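Local atomic coordinates of tyrosinase (Burkholderia thailandensis, PDB entry 5ZRE), a protein that probably catalyses the ortho-hydroxylation of monophenols and the oxidation of the resulting diphenols to quinones at a pair of copper ions. Residues 447-452 with 499-504; 441-446 with 505-510; 33-38 with 103-108. All coordinates share one frame; numbering follows the deposited sequence.

Contact 1: residues 447-452 with 499-504; sequences ASVTDA and PKAKFR
Ser-448 and Lys-502 meet as a hydrogen-bonded pair of an antiparallel sheet, at the outer end of the ribbon made by strands 441-450 and 502-508. The contact is centred about 33 Å from the centre of the chain, away from the copper ligands, and illustrates how two faces of one ribbon can carry different chemistry. Ser-448 N donates to Lys-502 O over 3.1 Å, almost straight at 177°. The return bond runs from Lys-502 N to Ser-448 O, also 3.1 Å long. Strand 441-450 is the middle one of three, and on its far side Val-449 pairs through its backbone with Arg-457 of strand 456-466.

One face is polar. Lys-502 leaves its strand with CG beside the backbone N, then bends at chi3 and chi4 (-65° and -64°), a curl that lays the amine over strand 441-450. Lys-502 NZ thereby reaches Thr-450 OG1 at 3.2 Å and Ser-448 OG at 3.4 Å, both weak hydrogen bonds. Thr-450 OG1 has a further weak bond to Thr-456 OG1.

The other face is apolar. The methyl of Ala-447 approaches the Phe-503 ring obliquely, with Ala-447 CB 3.5 Å from Phe-503 CE1. Farther out, Val-449 CG1 rests 4.0 Å from Ala-501 CB. Met-493 touches both Ala-447 and Ala-501, while Phe-503 continues onto Leu-461, Phe-532 and Val-534.

The division of labour follows from this chemistry: the nearly straight backbone hydrogen bonds between Ser-448 and Lys-502 fix the pairing, Ala-447, Val-449, Ala-501 and Phe-503 form the apolar face, and an ammonium group, resting on two hydroxyl oxygens through weak bonds, probably adds a modest and adaptable attraction rather than a rigid link.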
loop_
_atom_site.group_PDB
_atom_site.type_symbol
_atom_site.label_atom_id
_atom_site.label_comp_id
_atom_site.label_asym_id
_atom_site.label_seq_id
_atom_site.Cartn_x
_atom_site.Cartn_y
_atom_site.Cartn_z
ATOM N N ALA A 447 -11.216 8.579 -21.321
ATOM C CA ALA A 447 -12.068 8.556 -22.516
ATOM C C ALA A 447 -12.109 9.961 -23.120
ATOM O O ALA A 447 -12.270 10.943 -22.396
ATOM C CB ALA A 447 -13.446 8.065 -22.179
ATOM N N SER A 448 -11.905 10.028 -24.434
ATOM C CA SER A 448 -12.061 11.267 -25.194
ATOM C C SER A 448 -13.233 11.146 -26.189
ATOM O O SER A 448 -13.305 10.210 -26.993
ATOM C CB SER A 448 -10.764 11.648 -25.874
ATOM O OG SER A 448 -10.567 10.920 -27.065
ATOM N N VAL A 449 -14.148 12.110 -26.135
ATOM C CA VAL A 449 -15.261 12.179 -27.087
ATOM C C VAL A 449 -15.030 13.360 -28.043
ATOM O O VAL A 449 -14.812 14.480 -27.600
ATOM C CB VAL A 449 -16.624 12.278 -26.370
ATOM C CG1 VAL A 449 -16.899 11.039 -25.526
ATOM C CG2 VAL A 449 -16.766 13.543 -25.531
ATOM N N THR A 450 -15.050 13.076 -29.347
ATOM C CA THR A 450 -15.052 14.094 -30.400
ATOM C C THR A 450 -16.515 14.445 -30.717
ATOM O O THR A 450 -17.334 13.563 -31.021
ATOM C CB THR A 450 -14.232 13.617 -31.608
ATOM O OG1 THR A 450 -12.855 13.658 -31.235
ATOM C CG2 THR A 450 -14.428 14.451 -32.855
ATOM N N ASP A 451 -16.814 15.747 -30.675
ATOM C CA ASP A 451 -18.194 16.285 -30.616
ATOM C C ASP A 451 -18.994 16.156 -31.943
ATOM O O ASP A 451 -18.690 15.308 -32.783
ATOM C CB ASP A 451 -18.112 17.770 -30.183
ATOM C CG ASP A 451 -19.175 18.175 -29.173
ATOM O OD1 ASP A 451 -20.032 17.344 -28.808
ATOM O OD2 ASP A 451 -19.135 19.347 -28.733
ATOM N N ALA A 452 -20.033 16.980 -32.100
ATOM C CA ALA A 452 -20.737 17.163 -33.374
ATOM C C ALA A 452 -19.881 18.006 -34.340
ATOM O O ALA A 452 -19.983 17.856 -35.557
ATOM C CB ALA A 452 -22.086 17.802 -33.119
ATOM N N PRO A 499 -21.122 5.283 -26.188
ATOM C CA PRO A 499 -20.924 4.706 -27.548
ATOM C C PRO A 499 -20.064 5.545 -28.508
ATOM O O PRO A 499 -19.556 4.992 -29.480
ATOM C CB PRO A 499 -22.345 4.579 -28.114
ATOM C CG PRO A 499 -23.149 4.184 -26.904
ATOM C CD PRO A 499 -22.493 4.931 -25.755
ATOM N N LYS A 500 -19.880 6.840 -28.216
ATOM C CA LYS A 500 -19.119 7.771 -29.077
ATOM C C LYS A 500 -17.741 8.112 -28.466
ATOM O O LYS A 500 -17.283 9.263 -28.580
ATOM C CB LYS A 500 -19.966 9.037 -29.294
ATOM C CG LYS A 500 -21.455 8.791 -29.551
ATOM C CD LYS A 500 -22.269 10.042 -29.836
ATOM C CE LYS A 500 -22.492 10.895 -28.604
ATOM N NZ LYS A 500 -22.520 12.339 -28.933
ATOM N N ALA A 501 -17.053 7.134 -27.851
ATOM C CA ALA A 501 -15.851 7.406 -27.011
ATOM C C ALA A 501 -14.662 6.553 -27.449
ATOM O O ALA A 501 -14.783 5.350 -27.611
ATOM C CB ALA A 501 -16.150 7.137 -25.560
ATOM N N LYS A 502 -13.512 7.209 -27.569
ATOM C CA LYS A 502 -12.216 6.552 -27.821
ATOM C C LYS A 502 -11.445 6.408 -26.490
ATOM O O LYS A 502 -11.041 7.420 -25.861
ATOM C CB LYS A 502 -11.407 7.362 -28.844
ATOM C CG LYS A 502 -12.202 7.908 -30.027
ATOM C CD LYS A 502 -11.354 8.554 -31.125
ATOM C CE LYS A 502 -10.611 9.807 -30.698
ATOM N NZ LYS A 502 -11.520 10.919 -30.319
ATOM N N PHE A 503 -11.191 5.164 -26.077
ATOM C CA PHE A 503 -10.544 4.905 -24.783
ATOM C C PHE A 503 -9.027 4.748 -24.936
ATOM O O PHE A 503 -8.565 4.404 -25.997
ATOM C CB PHE A 503 -11.144 3.657 -24.140
ATOM C CG PHE A 503 -12.600 3.794 -23.807
ATOM C CD1 PHE A 503 -12.997 4.555 -22.725
ATOM C CD2 PHE A 503 -13.565 3.169 -24.577
ATOM C CE1 PHE A 503 -14.336 4.676 -22.401
ATOM C CE2 PHE A 503 -14.902 3.291 -24.257
ATOM C CZ PHE A 503 -15.287 4.043 -23.169
ATOM N N ARG A 504 -8.276 5.004 -23.851
ATOM C CA ARG A 504 -6.809 4.747 -23.795
ATOM C C ARG A 504 -6.299 4.723 -22.343
ATOM O O ARG A 504 -6.993 5.200 -21.395
ATOM C CB ARG A 504 -6.025 5.826 -24.542
ATOM C CG ARG A 504 -5.955 7.151 -23.802
ATOM C CD ARG A 504 -4.991 8.091 -24.488
ATOM N NE ARG A 504 -4.706 9.254 -23.661
ATOM C CZ ARG A 504 -5.551 10.254 -23.470
ATOM N NH1 ARG A 504 -5.263 11.180 -22.569
ATOM N NH2 ARG A 504 -6.686 10.303 -24.157
#

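Contact 2: residues 441-446 with 505-510; sequences FIMKAY and VEFIHR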
loop_
_atom_site.group_PDB
_atom_site.type_symbol
_atom_site.label_atom_id
_atom_site.label_comp_id
_atom_site.label_asym_id
_atom_site.label_seq_id
_atom_site.Cartn_x
_atom_site.Cartn_y
_atom_site.Cartn_z
ATOM N N PHE A 441 4.090 0.004 -11.376
ATOM C CA PHE A 441 3.562 0.932 -12.386
ATOM C C PHE A 441 2.068 1.194 -12.156
ATOM O O PHE A 441 1.394 0.433 -11.447
ATOM C CB PHE A 441 3.859 0.407 -13.800
ATOM C CG PHE A 441 3.122 -0.843 -14.186
ATOM C CD1 PHE A 441 3.665 -2.099 -13.932
ATOM C CD2 PHE A 441 1.889 -0.766 -14.823
ATOM C CE1 PHE A 441 2.967 -3.248 -14.283
ATOM C CE2 PHE A 441 1.199 -1.915 -15.189
ATOM C CZ PHE A 441 1.724 -3.152 -14.886
ATOM N N ILE A 442 1.607 2.309 -12.740
ATOM C CA ILE A 442 0.229 2.836 -12.620
ATOM C C ILE A 442 -0.391 2.869 -14.022
ATOM O O ILE A 442 0.202 3.389 -14.965
ATOM C CB ILE A 442 0.216 4.241 -11.961
ATOM C CG1 ILE A 442 0.848 4.241 -10.569
ATOM C CG2 ILE A 442 -1.185 4.844 -11.876
ATOM C CD1 ILE A 442 1.299 5.615 -10.109
ATOM N N MET A 443 -1.572 2.289 -14.156
ATOM C CA MET A 443 -2.386 2.397 -15.361
ATOM C C MET A 443 -3.386 3.519 -15.139
ATOM O O MET A 443 -4.182 3.394 -14.220
ATOM C CB MET A 443 -3.195 1.127 -15.604
ATOM C CG MET A 443 -2.763 0.342 -16.804
ATOM S SD MET A 443 -3.457 -1.327 -16.780
ATOM C CE MET A 443 -2.192 -2.156 -15.827
ATOM N N LYS A 444 -3.346 4.592 -15.931
ATOM C CA LYS A 444 -4.392 5.616 -15.832
ATOM C C LYS A 444 -5.251 5.554 -17.085
ATOM O O LYS A 444 -4.703 5.584 -18.171
ATOM C CB LYS A 444 -3.804 7.016 -15.674
ATOM C CG LYS A 444 -3.295 7.342 -14.280
ATOM C CD LYS A 444 -2.816 8.762 -14.136
ATOM C CE LYS A 444 -3.665 9.569 -13.177
ATOM N NZ LYS A 444 -2.942 10.757 -12.664
ATOM N N ALA A 445 -6.574 5.509 -16.913
ATOM C CA ALA A 445 -7.499 5.355 -18.044
ATOM C C ALA A 445 -8.210 6.674 -18.323
ATOM O O ALA A 445 -8.459 7.468 -17.420
ATOM C CB ALA A 445 -8.506 4.254 -17.771
ATOM N N TYR A 446 -8.581 6.848 -19.592
ATOM C CA TYR A 446 -9.197 8.078 -20.073
ATOM C C TYR A 446 -10.143 7.804 -21.240
ATOM O O TYR A 446 -9.861 6.959 -22.089
ATOM C CB TYR A 446 -8.143 9.031 -20.625
ATOM C CG TYR A 446 -7.183 9.563 -19.605
ATOM C CD1 TYR A 446 -7.446 10.734 -18.907
ATOM C CD2 TYR A 446 -5.981 8.922 -19.376
ATOM C CE1 TYR A 446 -6.537 11.244 -17.992
ATOM C CE2 TYR A 446 -5.080 9.400 -18.438
ATOM C CZ TYR A 446 -5.351 10.565 -17.745
ATOM O OH TYR A 446 -4.433 11.020 -16.840
ATOM N N VAL A 505 -5.053 4.246 -22.195
ATOM C CA VAL A 505 -4.400 4.133 -20.894
ATOM C C VAL A 505 -2.974 4.730 -20.933
ATOM O O VAL A 505 -2.166 4.340 -21.770
ATOM C CB VAL A 505 -4.409 2.657 -20.452
ATOM C CG1 VAL A 505 -5.750 2.008 -20.747
ATOM C CG2 VAL A 505 -3.300 1.841 -21.104
ATOM N N GLU A 506 -2.656 5.687 -20.045
ATOM C CA GLU A 506 -1.249 6.122 -19.817
ATOM C C GLU A 506 -0.603 5.229 -18.735
ATOM O O GLU A 506 -1.203 4.916 -17.694
ATOM C CB GLU A 506 -1.138 7.585 -19.365
ATOM C CG GLU A 506 -2.039 8.569 -20.095
ATOM C CD GLU A 506 -1.633 8.934 -21.515
ATOM O OE1 GLU A 506 -0.424 8.839 -21.826
ATOM O OE2 GLU A 506 -2.533 9.300 -22.313
ATOM N N PHE A 507 0.624 4.814 -18.972
ATOM C CA PHE A 507 1.401 4.044 -17.975
ATOM C C PHE A 507 2.451 4.947 -17.330
ATOM O O PHE A 507 3.213 5.574 -18.053
ATOM C CB PHE A 507 2.126 2.874 -18.638
ATOM C CG PHE A 507 1.200 1.840 -19.206
ATOM C CD1 PHE A 507 0.700 1.977 -20.486
ATOM C CD2 PHE A 507 0.799 0.754 -18.443
ATOM C CE1 PHE A 507 -0.169 1.027 -21.002
ATOM C CE2 PHE A 507 -0.066 -0.189 -18.958
ATOM C CZ PHE A 507 -0.549 -0.050 -20.238
ATOM N N ILE A 508 2.474 5.007 -15.997
ATOM C CA ILE A 508 3.596 5.618 -15.246
ATOM C C ILE A 508 4.432 4.488 -14.625
ATOM O O ILE A 508 3.883 3.543 -14.032
ATOM C CB ILE A 508 3.046 6.592 -14.191
ATOM C CG1 ILE A 508 2.079 7.595 -14.827
ATOM C CG2 ILE A 508 4.172 7.272 -13.427
ATOM C CD1 ILE A 508 1.190 8.305 -13.824
ATOM N N HIS A 509 5.751 4.557 -14.789
ATOM C CA HIS A 509 6.596 3.373 -14.609
ATOM C C HIS A 509 8.056 3.762 -14.360
ATOM O O HIS A 509 8.440 4.915 -14.448
ATOM C CB HIS A 509 6.481 2.456 -15.826
ATOM C CG HIS A 509 7.004 3.025 -17.108
ATOM N ND1 HIS A 509 8.304 2.792 -17.554
ATOM C CD2 HIS A 509 6.391 3.755 -18.077
ATOM C CE1 HIS A 509 8.477 3.382 -18.712
ATOM N NE2 HIS A 509 7.315 3.992 -19.054
ATOM N N ARG A 510 8.884 2.788 -14.063
ATOM C CA ARG A 510 10.175 3.095 -13.530
ATOM C C ARG A 510 11.173 3.274 -14.678
ATOM O O ARG A 510 12.293 3.751 -14.466
ATOM C CB ARG A 510 10.623 1.998 -12.563
ATOM C CG ARG A 510 9.771 1.877 -11.311
ATOM C CD ARG A 510 9.816 3.104 -10.443
ATOM N NE ARG A 510 9.466 2.781 -9.065
ATOM C CZ ARG A 510 9.481 3.671 -8.089
ATOM N NH1 ARG A 510 9.648 4.947 -8.377
ATOM N NH2 ARG A 510 9.404 3.285 -6.832
#
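An intermediate first torsion of Met-443 (chi1 -112°), together with Phe-507 CG anti to the carbonyl carbon (chi1 -65°), lays these two side chains side by side, pointing the same way. They form a Met-aromatic contact on a non-hydrogen-bonded pair of the antiparallel sheet formed by strands 441-450 and 502-508. Met-443 CG lies 3.5 Å from Phe-507 CE2. Met-443 SD stands obliquely to the ring, 5.3 Å from the centroid of Phe-507. Phe-441 lies alongside Phe-507, pointing the same way, and comes to the ring edge near its plane, where Phe-441 CD2 is 4.1 Å from Phe-507 CD2. Helix 515-526 and strand 483-489 supply further partners: Phe-507 touches Val-525, and Met-443 touches Ile-484 and Ala-486.

Beneath this apolar layer, the pairs Ile-442 with Ile-508 and Lys-444 with Glu-506 each exchange two backbone hydrogen bonds. Those of the second pair are both 2.8 Å, but Glu-506 N to Lys-444 O is bent to 137° whereas Lys-444 N to Glu-506 O is nearly straight.

On the opposite face, Lys-444 CD passes 4.0 Å from Ile-508 CD1, and the lysine amine goes on to Tyr-289, bonding the carbonyl oxygen and making a cation-pi contact with the ring. The carboxylate of Glu-506 forms a salt bridge with Arg-504, while Glu-506 CG lies 3.6 Å from Tyr-446 CE2, the two side chains crossing at about a right angle.

Contact 3: residues 33-38 with 103-108; sequences VRAWVG and EALQSI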
loop_
_atom_site.group_PDB
_atom_site.type_symbol
_atom_site.label_atom_id
_atom_site.label_comp_id
_atom_site.label_asym_id
_atom_site.label_seq_id
_atom_site.Cartn_x
_atom_site.Cartn_y
_atom_site.Cartn_z
ATOM N N VAL A 33 8.847 4.334 20.748
ATOM C CA VAL A 33 10.158 4.638 20.139
ATOM C C VAL A 33 11.266 3.793 20.785
ATOM O O VAL A 33 12.135 3.211 20.087
ATOM C CB VAL A 33 10.499 6.127 20.236
ATOM C CG1 VAL A 33 11.987 6.346 20.039
ATOM C CG2 VAL A 33 9.682 6.964 19.262
ATOM N N ARG A 34 11.218 3.686 22.100
ATOM C CA ARG A 34 12.218 2.932 22.798
ATOM C C ARG A 34 12.258 1.522 22.213
ATOM O O ARG A 34 13.337 0.981 21.995
ATOM C CB ARG A 34 11.934 2.939 24.306
ATOM C CG ARG A 34 12.884 2.062 25.105
ATOM C CD ARG A 34 12.658 2.179 26.593
ATOM N NE ARG A 34 13.262 3.391 27.129
ATOM C CZ ARG A 34 12.591 4.497 27.419
ATOM N NH1 ARG A 34 11.282 4.562 27.210
ATOM N NH2 ARG A 34 13.239 5.525 27.927
ATOM N N ALA A 35 11.081 0.947 21.974
ATOM C CA ALA A 35 10.947 -0.460 21.529
ATOM C C ALA A 35 11.529 -0.641 20.121
ATOM O O ALA A 35 12.100 -1.715 19.816
ATOM C CB ALA A 35 9.489 -0.873 21.549
ATOM N N TRP A 36 11.318 0.390 19.288
ATOM C CA TRP A 36 11.800 0.430 17.916
ATOM C C TRP A 36 13.320 0.621 17.902
ATOM O O TRP A 36 13.998 -0.073 17.128
ATOM C CB TRP A 36 11.108 1.527 17.099
ATOM C CG TRP A 36 9.850 1.102 16.418
ATOM C CD1 TRP A 36 8.567 1.273 16.853
ATOM C CD2 TRP A 36 9.745 0.423 15.159
ATOM N NE1 TRP A 36 7.671 0.780 15.944
ATOM C CE2 TRP A 36 8.367 0.242 14.898
ATOM C CE3 TRP A 36 10.676 -0.045 14.233
ATOM C CZ2 TRP A 36 7.910 -0.377 13.743
ATOM C CZ3 TRP A 36 10.220 -0.662 13.094
ATOM C CH2 TRP A 36 8.858 -0.818 12.851
ATOM N N VAL A 37 13.839 1.537 18.731
ATOM C CA VAL A 37 15.296 1.592 18.964
ATOM C C VAL A 37 15.751 0.202 19.402
ATOM O O VAL A 37 16.766 -0.319 18.923
ATOM C CB VAL A 37 15.699 2.653 20.011
ATOM C CG1 VAL A 37 17.183 2.565 20.407
ATOM C CG2 VAL A 37 15.335 4.062 19.551
ATOM N N GLY A 38 14.969 -0.425 20.265
ATOM C CA GLY A 38 15.274 -1.813 20.678
ATOM C C GLY A 38 15.417 -2.762 19.493
ATOM O O GLY A 38 16.446 -3.398 19.275
ATOM N N GLU A 103 5.030 -8.542 18.692
ATOM C CA GLU A 103 5.727 -9.473 19.626
ATOM C C GLU A 103 7.188 -9.039 19.851
ATOM O O GLU A 103 7.672 -8.978 20.978
ATOM C CB GLU A 103 5.745 -10.896 19.056
ATOM C CG GLU A 103 4.761 -11.874 19.689
ATOM C CD GLU A 103 4.826 -13.278 19.090
ATOM O OE1 GLU A 103 5.846 -13.592 18.405
ATOM O OE2 GLU A 103 3.867 -14.061 19.298
ATOM N N ALA A 104 7.902 -8.741 18.770
ATOM C CA ALA A 104 9.297 -8.433 18.869
ATOM C C ALA A 104 9.504 -7.110 19.620
ATOM O O ALA A 104 10.366 -7.043 20.497
ATOM C CB ALA A 104 9.889 -8.406 17.490
ATOM N N LEU A 105 8.720 -6.080 19.305
ATOM C CA LEU A 105 8.653 -4.829 20.089
ATOM C C LEU A 105 8.358 -5.111 21.578
ATOM O O LEU A 105 8.864 -4.411 22.438
ATOM C CB LEU A 105 7.552 -3.929 19.513
ATOM C CG LEU A 105 7.829 -3.253 18.171
ATOM C CD1 LEU A 105 6.633 -2.411 17.742
ATOM C CD2 LEU A 105 9.056 -2.373 18.227
ATOM N N GLN A 106 7.532 -6.103 21.900
ATOM C CA GLN A 106 7.214 -6.449 23.298
ATOM C C GLN A 106 8.392 -7.112 24.033
ATOM O O GLN A 106 8.461 -7.042 25.274
ATOM C CB GLN A 106 5.970 -7.332 23.328
ATOM C CG GLN A 106 4.715 -6.492 23.107
ATOM C CD GLN A 106 3.502 -7.321 22.797
ATOM O OE1 GLN A 106 3.568 -8.552 22.733
ATOM N NE2 GLN A 106 2.389 -6.631 22.596
ATOM N N SER A 107 9.329 -7.718 23.309
ATOM C CA SER A 107 10.508 -8.320 23.938
ATOM C C SER A 107 11.416 -7.227 24.511
ATOM O O SER A 107 12.394 -7.543 25.182
ATOM C CB SER A 107 11.254 -9.240 22.968
ATOM O OG SER A 107 12.076 -8.524 22.051
ATOM N N ILE A 108 11.081 -5.958 24.225
ATOM C CA ILE A 108 11.885 -4.766 24.576
ATOM C C ILE A 108 11.119 -3.914 25.592
ATOM O O ILE A 108 11.694 -3.454 26.572
ATOM C CB ILE A 108 12.214 -3.906 23.335
ATOM C CG1 ILE A 108 12.934 -4.696 22.242
ATOM C CG2 ILE A 108 12.998 -2.665 23.737
ATOM C CD1 ILE A 108 14.410 -4.879 22.481
#
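Helix 27-41 and the C-terminal end of helix 90-106 come close at Ala-35 and Leu-105, whose CA atoms are 5.1 Å apart, an approach consistent with the small side chain of Ala-35. Leu-105 then divides its two methyl groups. Leu-105 CD2 sits squarely over the five-membered ring of Trp-36, 3.9 Å from the centroid and 9° off the normal, a CH-pi contact, and it also packs 3.7 Å from Ala-35 CB. Leu-105 CD1 lies 3.8 Å from Trp-36 NE1.

Ile-108, just past the helix, lies against the backbone of the other segment. With CG2 anti to the backbone N and CG1 beside it, the side chain spreads two branches over the helix surface: Ile-108 CG2 is 3.7 Å from Ala-35 CA, and Ile-108 CD1 equally near Gly-38 CA. Gly-38 has no side chain to hold the isoleucine off. The turn that delivers Ile-108 is fastened by Ser-107, whose OG donates to Ala-104 O at 2.7 Å, in the carbonyl plane and on a lone pair; the same oxygen accepts from Ser-107 N.

Ile-39 also touches Leu-105 and Ile-108, and Phe-50 meets Trp-36 edge-to-face. Ala-35 takes Leu-105 of the helix and Gly-38 takes Ile-108 of the turn after it, joining helix 27-41 to the end of helix 90-106, which carries the copper ligand His-94 in the largely helical, di-copper central domain of the tyrosinase family.

In the fold
Contacts 1 and 2 are successive parts of one ribbon, strands 441-450 and 502-508, with centres about 19 Å apart. Along the chain contact 1 is nested inside the loop closed by contact 2, and the two join directly where Arg-504 O probably accepts a hydrogen bond from Tyr-446 N. Contact 2 is the inner portion. Contact 3 closes earlier in the chain, about 40 Å from contact 2 and about 56 Å from contact 1, centre to centre. The C-terminal sheet and the helix pair of contact 3 thus lie on opposite sides of the chain's centre, Ile-442 coming about 10 Å, side chain to side chain, from the copper ligand His-281, and Trp-36 likewise from His-320.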